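Local coordinates for protein deoxyhypusine hydroxylase (Homo sapiens, PDB 4D4Z) that hydroxylates the deoxyhypusine side chain of translation factor eIF5A at a non-haem diiron centre, the step that completes hypusine, at residues A[178-183]-A[208-213]; A[59-64]-A[89-94]; A[165-170]-A[196-201]. All coordinates share one frame; numbering follows the deposited sequence.

All three contacts pair near-parallel helical segments about thirty residues apart in the chain; in interactions 1 and 2 the partners belong to successive HEAT-like repeats. Interactions 1 and 2, with centres 18 Å apart, come from different repeats and meet at the diiron centre: His212 of 208-213 and His94 of 89-94 bind the same iron, their NE2 atoms 3.1 Å apart, while His61 of 59-64 holds the other. Interaction 3 lies farther from the chain's centre than interaction 1, their centres 11 Å apart, and reaches it where Arg180 NE sits 2.9 Å from Leu170 O, a probable hydrogen bond. Interactions 2 and 3 do not touch, their nearest atoms about 15 Å apart.

Interaction 1 (A[178-183]-A[208-213]); sequences FERYRA and ALFRHE. With FE (Fe (III) ion), chain C.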
loop_
_atom_site.group_PDB
_atom_site.type_symbol
_atom_site.label_atom_id
_atom_site.label_comp_id
_atom_site.label_asym_id
_atom_site.label_seq_id
_atom_site.Cartn_x
_atom_site.Cartn_y
_atom_site.Cartn_z
ATOM N N PHE A 178 7.689 -11.759 8.327
ATOM C CA PHE A 178 7.598 -10.578 9.189
ATOM C C PHE A 178 8.991 -10.048 9.545
ATOM O O PHE A 178 9.205 -8.860 9.544
ATOM C CB PHE A 178 6.849 -10.906 10.486
ATOM C CG PHE A 178 6.515 -9.742 11.327
ATOM C CD1 PHE A 178 5.457 -8.895 11.044
ATOM C CD2 PHE A 178 7.150 -9.603 12.578
ATOM C CE1 PHE A 178 5.119 -7.832 11.901
ATOM C CE2 PHE A 178 6.811 -8.566 13.406
ATOM C CZ PHE A 178 5.758 -7.736 13.118
ATOM N N GLU A 179 9.964 -10.903 9.832
ATOM C CA GLU A 179 11.301 -10.448 10.158
ATOM C C GLU A 179 11.978 -9.751 8.936
ATOM O O GLU A 179 12.737 -8.815 9.097
ATOM C CB GLU A 179 12.157 -11.657 10.620
ATOM C CG GLU A 179 11.933 -12.139 12.064
ATOM C CD GLU A 179 10.516 -12.567 12.509
ATOM O OE1 GLU A 179 9.648 -12.970 11.694
ATOM O OE2 GLU A 179 10.254 -12.502 13.736
ATOM N N ARG A 180 11.694 -10.258 7.756
ATOM C CA ARG A 180 12.242 -9.659 6.512
ATOM C C ARG A 180 11.618 -8.268 6.287
ATOM O O ARG A 180 12.313 -7.361 5.848
ATOM C CB ARG A 180 12.027 -10.577 5.345
ATOM C CG ARG A 180 12.730 -11.909 5.498
ATOM C CD ARG A 180 12.377 -12.851 4.402
ATOM N NE ARG A 180 13.000 -12.442 3.167
ATOM C CZ ARG A 180 12.695 -12.923 1.971
ATOM N NH1 ARG A 180 11.770 -13.867 1.814
ATOM N NH2 ARG A 180 13.339 -12.466 0.893
ATOM N N TYR A 181 10.336 -8.144 6.579
ATOM C CA TYR A 181 9.660 -6.875 6.523
ATOM C C TYR A 181 10.227 -5.881 7.540
ATOM O O TYR A 181 10.437 -4.697 7.264
ATOM C CB TYR A 181 8.144 -7.039 6.725
ATOM C CG TYR A 181 7.298 -7.256 5.504
ATOM C CD1 TYR A 181 7.614 -8.240 4.590
ATOM C CD2 TYR A 181 6.094 -6.567 5.300
ATOM C CE1 TYR A 181 6.824 -8.502 3.483
ATOM C CE2 TYR A 181 5.359 -6.790 4.159
ATOM C CZ TYR A 181 5.705 -7.741 3.262
ATOM O OH TYR A 181 4.937 -8.016 2.126
ATOM N N ARG A 182 10.538 -6.357 8.743
ATOM C CA ARG A 182 11.140 -5.464 9.680
ATOM C C ARG A 182 12.453 -4.904 9.127
ATOM O O ARG A 182 12.747 -3.713 9.304
ATOM C CB ARG A 182 11.367 -6.209 10.992
ATOM C CG ARG A 182 10.072 -6.546 11.722
ATOM C CD ARG A 182 10.293 -6.873 13.184
ATOM N NE ARG A 182 10.692 -5.645 13.901
ATOM C CZ ARG A 182 11.087 -5.629 15.178
ATOM N NH1 ARG A 182 11.007 -6.741 15.893
ATOM N NH2 ARG A 182 11.434 -4.482 15.767
ATOM N N ALA A 183 13.229 -5.742 8.467
ATOM C CA ALA A 183 14.491 -5.275 7.881
ATOM C C ALA A 183 14.222 -4.244 6.762
ATOM O O ALA A 183 14.910 -3.266 6.615
ATOM C CB ALA A 183 15.294 -6.428 7.384
ATOM N N ALA A 208 5.551 -12.654 -4.161
ATOM C CA ALA A 208 4.983 -11.530 -4.838
ATOM C C ALA A 208 4.641 -10.439 -3.875
ATOM O O ALA A 208 4.835 -9.222 -4.154
ATOM C CB ALA A 208 3.784 -11.884 -5.728
ATOM N N LEU A 209 3.987 -10.819 -2.768
ATOM C CA LEU A 209 3.661 -9.811 -1.767
ATOM C C LEU A 209 4.868 -9.027 -1.260
ATOM O O LEU A 209 4.882 -7.769 -1.202
ATOM C CB LEU A 209 2.930 -10.469 -0.564
ATOM C CG LEU A 209 2.303 -9.423 0.361
ATOM C CD1 LEU A 209 1.060 -8.807 -0.197
ATOM C CD2 LEU A 209 2.019 -10.056 1.697
ATOM N N PHE A 210 5.962 -9.797 -0.994
ATOM C CA PHE A 210 7.212 -9.227 -0.583
ATOM C C PHE A 210 7.724 -8.201 -1.640
ATOM O O PHE A 210 8.133 -7.081 -1.279
ATOM C CB PHE A 210 8.230 -10.350 -0.354
ATOM C CG PHE A 210 9.604 -9.855 0.002
ATOM C CD1 PHE A 210 10.005 -9.612 1.321
ATOM C CD2 PHE A 210 10.518 -9.657 -0.998
ATOM C CE1 PHE A 210 11.286 -9.185 1.581
ATOM C CE2 PHE A 210 11.844 -9.264 -0.730
ATOM C CZ PHE A 210 12.180 -8.939 0.518
ATOM N N ARG A 211 7.749 -8.615 -2.878
ATOM C CA ARG A 211 8.314 -7.754 -3.943
ATOM C C ARG A 211 7.478 -6.470 -4.122
ATOM O O ARG A 211 8.018 -5.379 -4.315
ATOM C CB ARG A 211 8.351 -8.484 -5.284
ATOM C CG ARG A 211 9.372 -9.618 -5.251
ATOM C CD ARG A 211 9.636 -10.096 -6.666
ATOM N NE ARG A 211 8.513 -10.606 -7.365
ATOM C CZ ARG A 211 7.924 -11.791 -7.181
ATOM N NH1 ARG A 211 8.354 -12.626 -6.284
ATOM N NH2 ARG A 211 6.909 -12.171 -7.914
ATOM N N HIS A 212 6.158 -6.585 -3.944
ATOM C CA HIS A 212 5.336 -5.352 -4.002
ATOM C C HIS A 212 5.626 -4.448 -2.845
ATOM O O HIS A 212 5.575 -3.209 -3.016
ATOM C CB HIS A 212 3.838 -5.750 -4.181
ATOM C CG HIS A 212 2.887 -5.311 -3.092
ATOM N ND1 HIS A 212 2.851 -5.871 -1.829
ATOM C CD2 HIS A 212 1.881 -4.386 -3.125
ATOM C CE1 HIS A 212 1.906 -5.273 -1.121
ATOM N NE2 HIS A 212 1.274 -4.400 -1.896
ATOM N N GLU A 213 5.868 -4.984 -1.659
ATOM C CA GLU A 213 6.212 -4.134 -0.492
ATOM C C GLU A 213 7.543 -3.397 -0.715
ATOM O O GLU A 213 7.689 -2.219 -0.364
ATOM C CB GLU A 213 6.194 -4.920 0.808
ATOM C CG GLU A 213 6.079 -3.998 1.989
ATOM C CD GLU A 213 4.712 -3.408 2.200
ATOM O OE1 GLU A 213 3.745 -3.986 1.785
ATOM O OE2 GLU A 213 4.576 -2.261 2.724
HETATM FE FE FE C . -0.618 -3.442 -1.388
HETATM O O HOH W 1 2.768 -6.535 1.916
#
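Arg180 lays its guanidinium over one face of the Phe210 ring, a cation-pi stack with CZ of Arg180 4.3 Å from the ring centroid and the two planes 27° apart. NH2 is offset toward the rim, nearest CZ of Phe210. A bend at chi3 (72°) turns the end of the arginine over the ring, and its NE is tied to the carbonyl of Leu170. Next along the helix, Tyr181 extends its ring between Phe210 and Glu213: CE1 meets Phe210 CD1 at 4.0 Å, while CE2 lies 3.6 Å from Glu213 CG. A water in the Tyr181 ring plane lies 2.6 Å from Tyr181 OH and donates to Glu213 OE1 at 2.7 Å. Leu209 O accepts from both His212 ND1, at 2.8 Å, and the backbone N of Glu213; the imidazole bond fixes that ring's rotation and leaves NE2 for the iron. Tyr181 OH packs 3.5 Å from CG of this same Leu209, next to the second shell of the metal. The two segments, on helices 177-190 and 208-221, run nearly parallel in successive HEAT-like repeats, with helix 121-140 touching Tyr181 and Leu209 and helix 241-254 packing against His212.

Interaction 2 (A[59-64]-A[89-94]); sequences LKHELA and EPMVRH. With FE (Fe (III) ion), chain D; FE (Fe (III) ion), chain C; OH (hydroxide ion), chain E.
Met91 sets its terminal methyl squarely over the imidazole of an iron ligand: CE stands 3.3 Å from the His61 ring centroid and 3° off the ring normal, a CH-pi contact that holds for one of two conformers of Met91 and is therefore tentative. In it CG of Met91 lies between the backbone N and the carbonyl carbon (chi1 65°), and a turn at chi3 carries the methyl over the ring while SD stays farther out. His61 NE2 binds its iron at 2.2 Å, and its ND1 is hydrogen-bonded to Leu58 O, so the ring is anchored at both nitrogens. A hydroxide joins this iron to the second one, which His94 NE2 binds at 2.2 Å. Glu246 and His245 complete the protein ligands of the first iron, Glu95 and His212 those of the second. His61 lies in HEAT-like repeat 1 and His94 in repeat 2, and the segments, with axes at 7° to each other, are consistent with both rings facing one diiron centre. Away from the metals, Val92 CG2 packs 3.8 Å from Lys60 CB. Beyond it Lys60 NZ forms a salt bridge to Glu89 OE1, 2.9 Å long and on that oxygen's syn lone pair. A water accepting from Lys60 NZ donates to OE2 of Glu89, the N-cap residue, at 2.6 Å, closing a ring that runs through Lys60 NZ, both carboxylate oxygens and the water.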
loop_
_atom_site.group_PDB
_atom_site.type_symbol
_atom_site.label_atom_id
_atom_site.label_comp_id
_atom_site.label_asym_id
_atom_site.label_seq_id
_atom_site.Cartn_x
_atom_site.Cartn_y
_atom_site.Cartn_z
ATOM N N LEU A 59 -8.258 1.503 -7.930
ATOM C CA LEU A 59 -8.967 2.394 -7.075
ATOM C C LEU A 59 -9.461 1.632 -5.822
ATOM O O LEU A 59 -9.326 2.113 -4.681
ATOM C CB LEU A 59 -10.154 3.058 -7.799
ATOM C CG LEU A 59 -11.012 3.996 -6.946
ATOM C CD1 LEU A 59 -10.218 5.181 -6.470
ATOM C CD2 LEU A 59 -12.193 4.498 -7.786
ATOM N N LYS A 60 -10.065 0.449 -6.015
ATOM C CA LYS A 60 -10.585 -0.291 -4.910
ATOM C C LYS A 60 -9.544 -0.589 -3.830
ATOM O O LYS A 60 -9.791 -0.455 -2.640
ATOM C CB LYS A 60 -11.255 -1.622 -5.362
ATOM C CG LYS A 60 -12.572 -1.377 -6.067
ATOM C CD LYS A 60 -13.254 -2.695 -6.335
ATOM C CE LYS A 60 -12.543 -3.483 -7.356
ATOM N NZ LYS A 60 -13.232 -4.784 -7.604
ATOM N N HIS A 61 -8.335 -0.959 -4.279
ATOM C CA HIS A 61 -7.297 -1.302 -3.313
ATOM C C HIS A 61 -6.839 -0.035 -2.544
ATOM O O HIS A 61 -6.543 -0.097 -1.381
ATOM C CB HIS A 61 -6.182 -2.159 -3.936
ATOM C CG HIS A 61 -4.876 -1.487 -4.156
ATOM N ND1 HIS A 61 -4.710 -0.406 -4.974
ATOM C CD2 HIS A 61 -3.654 -1.757 -3.656
ATOM C CE1 HIS A 61 -3.446 -0.052 -4.998
ATOM N NE2 HIS A 61 -2.779 -0.854 -4.208
ATOM N N GLU A 62 -6.849 1.111 -3.218
ATOM C CA GLU A 62 -6.476 2.369 -2.548
ATOM C C GLU A 62 -7.555 2.741 -1.497
ATOM O O GLU A 62 -7.179 3.333 -0.450
ATOM C CB GLU A 62 -6.317 3.527 -3.467
ATOM C CG GLU A 62 -5.322 4.529 -2.969
ATOM C CD GLU A 62 -3.872 4.048 -3.177
ATOM O OE1 GLU A 62 -3.642 2.833 -3.355
ATOM O OE2 GLU A 62 -2.945 4.853 -3.217
ATOM N N LEU A 63 -8.836 2.426 -1.754
ATOM C CA LEU A 63 -9.866 2.627 -0.736
ATOM C C LEU A 63 -9.491 1.925 0.545
ATOM O O LEU A 63 -9.520 2.461 1.641
ATOM C CB LEU A 63 -11.260 2.150 -1.184
ATOM C CG LEU A 63 -11.733 2.650 -2.476
ATOM C CD1 LEU A 63 -13.021 1.834 -2.794
ATOM C CD2 LEU A 63 -12.037 4.112 -2.481
ATOM N N ALA A 64 -9.100 0.647 0.411
ATOM C CA ALA A 64 -8.711 -0.118 1.569
ATOM C C ALA A 64 -7.460 0.410 2.275
ATOM O O ALA A 64 -7.393 0.465 3.485
ATOM C CB ALA A 64 -8.482 -1.593 1.185
ATOM N N GLU A 89 -10.426 -8.839 -6.517
ATOM C CA GLU A 89 -9.082 -9.214 -6.949
ATOM C C GLU A 89 -8.158 -9.476 -5.804
ATOM O O GLU A 89 -8.287 -8.867 -4.710
ATOM C CB GLU A 89 -8.482 -8.106 -7.788
ATOM C CG GLU A 89 -9.191 -7.823 -9.141
ATOM C CD GLU A 89 -10.415 -6.949 -9.141
ATOM O OE1 GLU A 89 -10.959 -6.537 -8.060
ATOM O OE2 GLU A 89 -10.861 -6.716 -10.300
ATOM N N PRO A 90 -7.176 -10.351 -5.983
ATOM C CA PRO A 90 -6.223 -10.577 -4.892
ATOM C C PRO A 90 -5.644 -9.308 -4.274
ATOM O O PRO A 90 -5.495 -9.225 -3.040
ATOM C CB PRO A 90 -5.150 -11.480 -5.496
ATOM C CG PRO A 90 -5.920 -12.264 -6.538
ATOM C CD PRO A 90 -6.907 -11.255 -7.120
ATOM N N MET A 91 -5.284 -8.349 -5.095
ATOM C CA MET A 91 -4.636 -7.165 -4.526
ATOM C C MET A 91 -5.616 -6.352 -3.684
ATOM O O MET A 91 -5.158 -5.664 -2.770
ATOM C CB MET A 91 -3.974 -6.195 -5.531
ATOM C CG MET A 91 -4.935 -5.494 -6.490
ATOM S SD MET A 91 -4.031 -4.533 -7.731
ATOM C CE MET A 91 -3.503 -2.955 -7.013
ATOM N N VAL A 92 -6.908 -6.402 -3.974
ATOM C CA VAL A 92 -7.919 -5.642 -3.210
ATOM C C VAL A 92 -8.160 -6.381 -1.867
ATOM O O VAL A 92 -8.194 -5.751 -0.789
ATOM C CB VAL A 92 -9.239 -5.504 -3.942
ATOM C CG1 VAL A 92 -10.275 -4.868 -3.075
ATOM C CG2 VAL A 92 -9.048 -4.730 -5.250
ATOM N N ARG A 93 -8.275 -7.711 -1.918
ATOM C CA ARG A 93 -8.376 -8.482 -0.692
ATOM C C ARG A 93 -7.138 -8.390 0.239
ATOM O O ARG A 93 -7.233 -8.233 1.484
ATOM C CB ARG A 93 -8.688 -9.959 -1.034
ATOM C CG ARG A 93 -9.946 -10.173 -1.823
ATOM C CD ARG A 93 -10.250 -11.650 -2.185
ATOM N NE ARG A 93 -10.490 -12.420 -0.983
ATOM C CZ ARG A 93 -10.011 -13.597 -0.692
ATOM N NH1 ARG A 93 -9.483 -14.354 -1.638
ATOM N NH2 ARG A 93 -10.232 -14.093 0.494
ATOM N N HIS A 94 -5.969 -8.395 -0.365
ATOM C CA HIS A 94 -4.746 -8.171 0.375
ATOM C C HIS A 94 -4.790 -6.801 1.059
ATOM O O HIS A 94 -4.456 -6.682 2.225
ATOM C CB HIS A 94 -3.471 -8.301 -0.556
ATOM C CG HIS A 94 -2.467 -7.196 -0.364
ATOM N ND1 HIS A 94 -1.701 -7.034 0.770
ATOM C CD2 HIS A 94 -2.194 -6.131 -1.150
ATOM C CE1 HIS A 94 -0.970 -5.932 0.648
ATOM N NE2 HIS A 94 -1.269 -5.365 -0.494
HETATM FE FE FE D . -0.580 -1.271 -4.051
HETATM FE FE FE C . -0.618 -3.442 -1.388
HETATM O O OH E . -1.028 -3.334 -3.393
HETATM O O HOH W 2 -12.818 -5.049 -10.571
HETATM O O HOH W 3 -0.289 0.792 -3.947
#

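Interaction 3 (A[165-170]-A[196-201]); sequences RLREAL and ALALAE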
loop_
_atom_site.group_PDB
_atom_site.type_symbol
_atom_site.label_atom_id
_atom_site.label_comp_id
_atom_site.label_asym_id
_atom_site.label_seq_id
_atom_site.Cartn_x
_atom_site.Cartn_y
_atom_site.Cartn_z
ATOM N N ARG A 165 23.953 -5.664 7.308
ATOM C CA ARG A 165 23.342 -6.709 8.076
ATOM C C ARG A 165 21.836 -6.717 7.774
ATOM O O ARG A 165 21.217 -7.755 7.669
ATOM C CB ARG A 165 23.575 -6.535 9.574
ATOM C CG ARG A 165 25.041 -6.926 9.998
ATOM C CD ARG A 165 25.272 -6.896 11.527
ATOM N NE ARG A 165 26.424 -5.986 11.721
ATOM C CZ ARG A 165 26.524 -4.939 12.543
ATOM N NH1 ARG A 165 25.572 -4.622 13.423
ATOM N NH2 ARG A 165 27.632 -4.206 12.501
ATOM N N LEU A 166 21.307 -5.525 7.650
ATOM C CA LEU A 166 19.854 -5.419 7.255
ATOM C C LEU A 166 19.588 -6.037 5.905
ATOM O O LEU A 166 18.549 -6.711 5.692
ATOM C CB LEU A 166 19.414 -3.967 7.287
ATOM C CG LEU A 166 19.203 -3.261 8.579
ATOM C CD1 LEU A 166 19.035 -1.819 8.448
ATOM C CD2 LEU A 166 18.059 -3.931 9.363
ATOM N N ARG A 167 20.428 -5.753 4.912
ATOM C CA ARG A 167 20.343 -6.371 3.606
ATOM C C ARG A 167 20.354 -7.867 3.657
ATOM O O ARG A 167 19.595 -8.566 3.000
ATOM C CB ARG A 167 21.501 -5.894 2.715
ATOM C CG ARG A 167 21.467 -6.451 1.335
ATOM C CD ARG A 167 22.565 -5.785 0.482
ATOM N NE ARG A 167 22.810 -6.530 -0.721
ATOM C CZ ARG A 167 23.045 -5.980 -1.923
ATOM N NH1 ARG A 167 23.103 -4.636 -2.151
ATOM N NH2 ARG A 167 23.276 -6.813 -2.939
ATOM N N GLU A 168 21.301 -8.452 4.401
ATOM C CA GLU A 168 21.279 -9.886 4.544
ATOM C C GLU A 168 19.986 -10.418 5.075
ATOM O O GLU A 168 19.455 -11.392 4.523
ATOM C CB GLU A 168 22.396 -10.352 5.511
ATOM C CG GLU A 168 23.772 -10.205 4.906
ATOM C CD GLU A 168 24.832 -10.838 5.813
ATOM O OE1 GLU A 168 24.816 -12.098 5.971
ATOM O OE2 GLU A 168 25.644 -10.066 6.408
ATOM N N ALA A 169 19.408 -9.752 6.071
ATOM C CA ALA A 169 18.152 -10.217 6.669
ATOM C C ALA A 169 16.971 -10.119 5.633
ATOM O O ALA A 169 16.147 -11.048 5.449
ATOM C CB ALA A 169 17.819 -9.435 7.881
ATOM N N LEU A 170 16.992 -9.023 4.912
ATOM C CA LEU A 170 15.985 -8.760 3.844
ATOM C C LEU A 170 15.888 -9.830 2.794
ATOM O O LEU A 170 14.790 -10.295 2.411
ATOM C CB LEU A 170 16.257 -7.392 3.223
ATOM C CG LEU A 170 15.331 -7.043 2.051
ATOM C CD1 LEU A 170 13.978 -6.535 2.605
ATOM C CD2 LEU A 170 15.970 -6.022 1.169
ATOM N N ALA A 196 18.920 1.929 -0.620
ATOM C CA ALA A 196 18.069 1.880 -1.809
ATOM C C ALA A 196 18.466 0.684 -2.664
ATOM O O ALA A 196 17.652 -0.076 -3.178
ATOM C CB ALA A 196 18.087 3.196 -2.586
ATOM N N LEU A 197 19.790 0.455 -2.799
ATOM C CA LEU A 197 20.280 -0.662 -3.615
ATOM C C LEU A 197 20.002 -2.000 -2.945
ATOM O O LEU A 197 19.716 -2.926 -3.650
ATOM C CB LEU A 197 21.795 -0.452 -3.845
ATOM C CG LEU A 197 22.156 0.639 -4.836
ATOM C CD1 LEU A 197 23.686 0.691 -4.908
ATOM C CD2 LEU A 197 21.595 0.379 -6.215
ATOM N N ALA A 198 20.084 -2.081 -1.603
ATOM C CA ALA A 198 19.760 -3.293 -0.895
ATOM C C ALA A 198 18.260 -3.665 -1.138
ATOM O O ALA A 198 17.914 -4.795 -1.477
ATOM C CB ALA A 198 20.041 -3.137 0.576
ATOM N N LEU A 199 17.424 -2.660 -0.931
ATOM C CA LEU A 199 15.987 -2.869 -1.181
ATOM C C LEU A 199 15.705 -3.326 -2.578
ATOM O O LEU A 199 14.912 -4.255 -2.790
ATOM C CB LEU A 199 15.226 -1.583 -0.865
ATOM C CG LEU A 199 15.121 -1.219 0.625
ATOM C CD1 LEU A 199 14.756 0.231 0.882
ATOM C CD2 LEU A 199 14.114 -2.110 1.344
ATOM N N ALA A 200 16.335 -2.690 -3.583
ATOM C CA ALA A 200 16.084 -2.997 -4.949
ATOM C C ALA A 200 16.437 -4.462 -5.269
ATOM O O ALA A 200 15.796 -5.050 -6.138
ATOM C CB ALA A 200 16.855 -2.063 -5.899
ATOM N N GLU A 201 17.357 -5.084 -4.533
ATOM C CA GLU A 201 17.632 -6.490 -4.714
ATOM C C GLU A 201 16.456 -7.357 -4.306
ATOM O O GLU A 201 16.273 -8.462 -4.779
ATOM C CB GLU A 201 18.902 -6.911 -3.913
ATOM C CG GLU A 201 20.211 -6.299 -4.421
ATOM C CD GLU A 201 20.390 -6.593 -5.888
ATOM O OE1 GLU A 201 20.394 -7.832 -6.222
ATOM O OE2 GLU A 201 20.363 -5.638 -6.705
#
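Helix segments 165-170 and 196-201 run almost parallel, 10° between their directions and 9.5 Å between axes, with Arg167 and Ala198 the nearest pair at 5.5 Å between CA atoms. The small side chain of Ala198 is consistent with that close approach. It points toward the other helix and meets the aliphatic stem of Arg167, CB of Ala198 lying 3.7 Å from CD of Arg167. With CG placed opposite the backbone N (chi1 -178°) and the chain extended out to NE, the arginine reaches across the neighbouring helix, and one face of its guanidinium lies over Glu201, whose CG is 3.4 Å from Arg167 NH2. Guanidinium and carboxylate planes are only 8° apart, yet Glu201 OE1 stays 4.5 Å from Arg167 NH2 and well out of the guanidinium plane. The opposite charges may attract at this range, but no N-H is directed at the oxygen. On the more buried side Leu170 presses CD2 against the backbone, 3.5 Å from Ala198 O, and then against the side chain of Leu199, with CD2 of each leucine 4.3 Å apart. Helices 163-171 and 192-201 form the outer layer here, packed against helix 177-190 through Met184, which touches both Leu170 and Leu199, and against helix 208-221, where Leu170 touches Phe210 and Leu199 touches Val217 and Leu218.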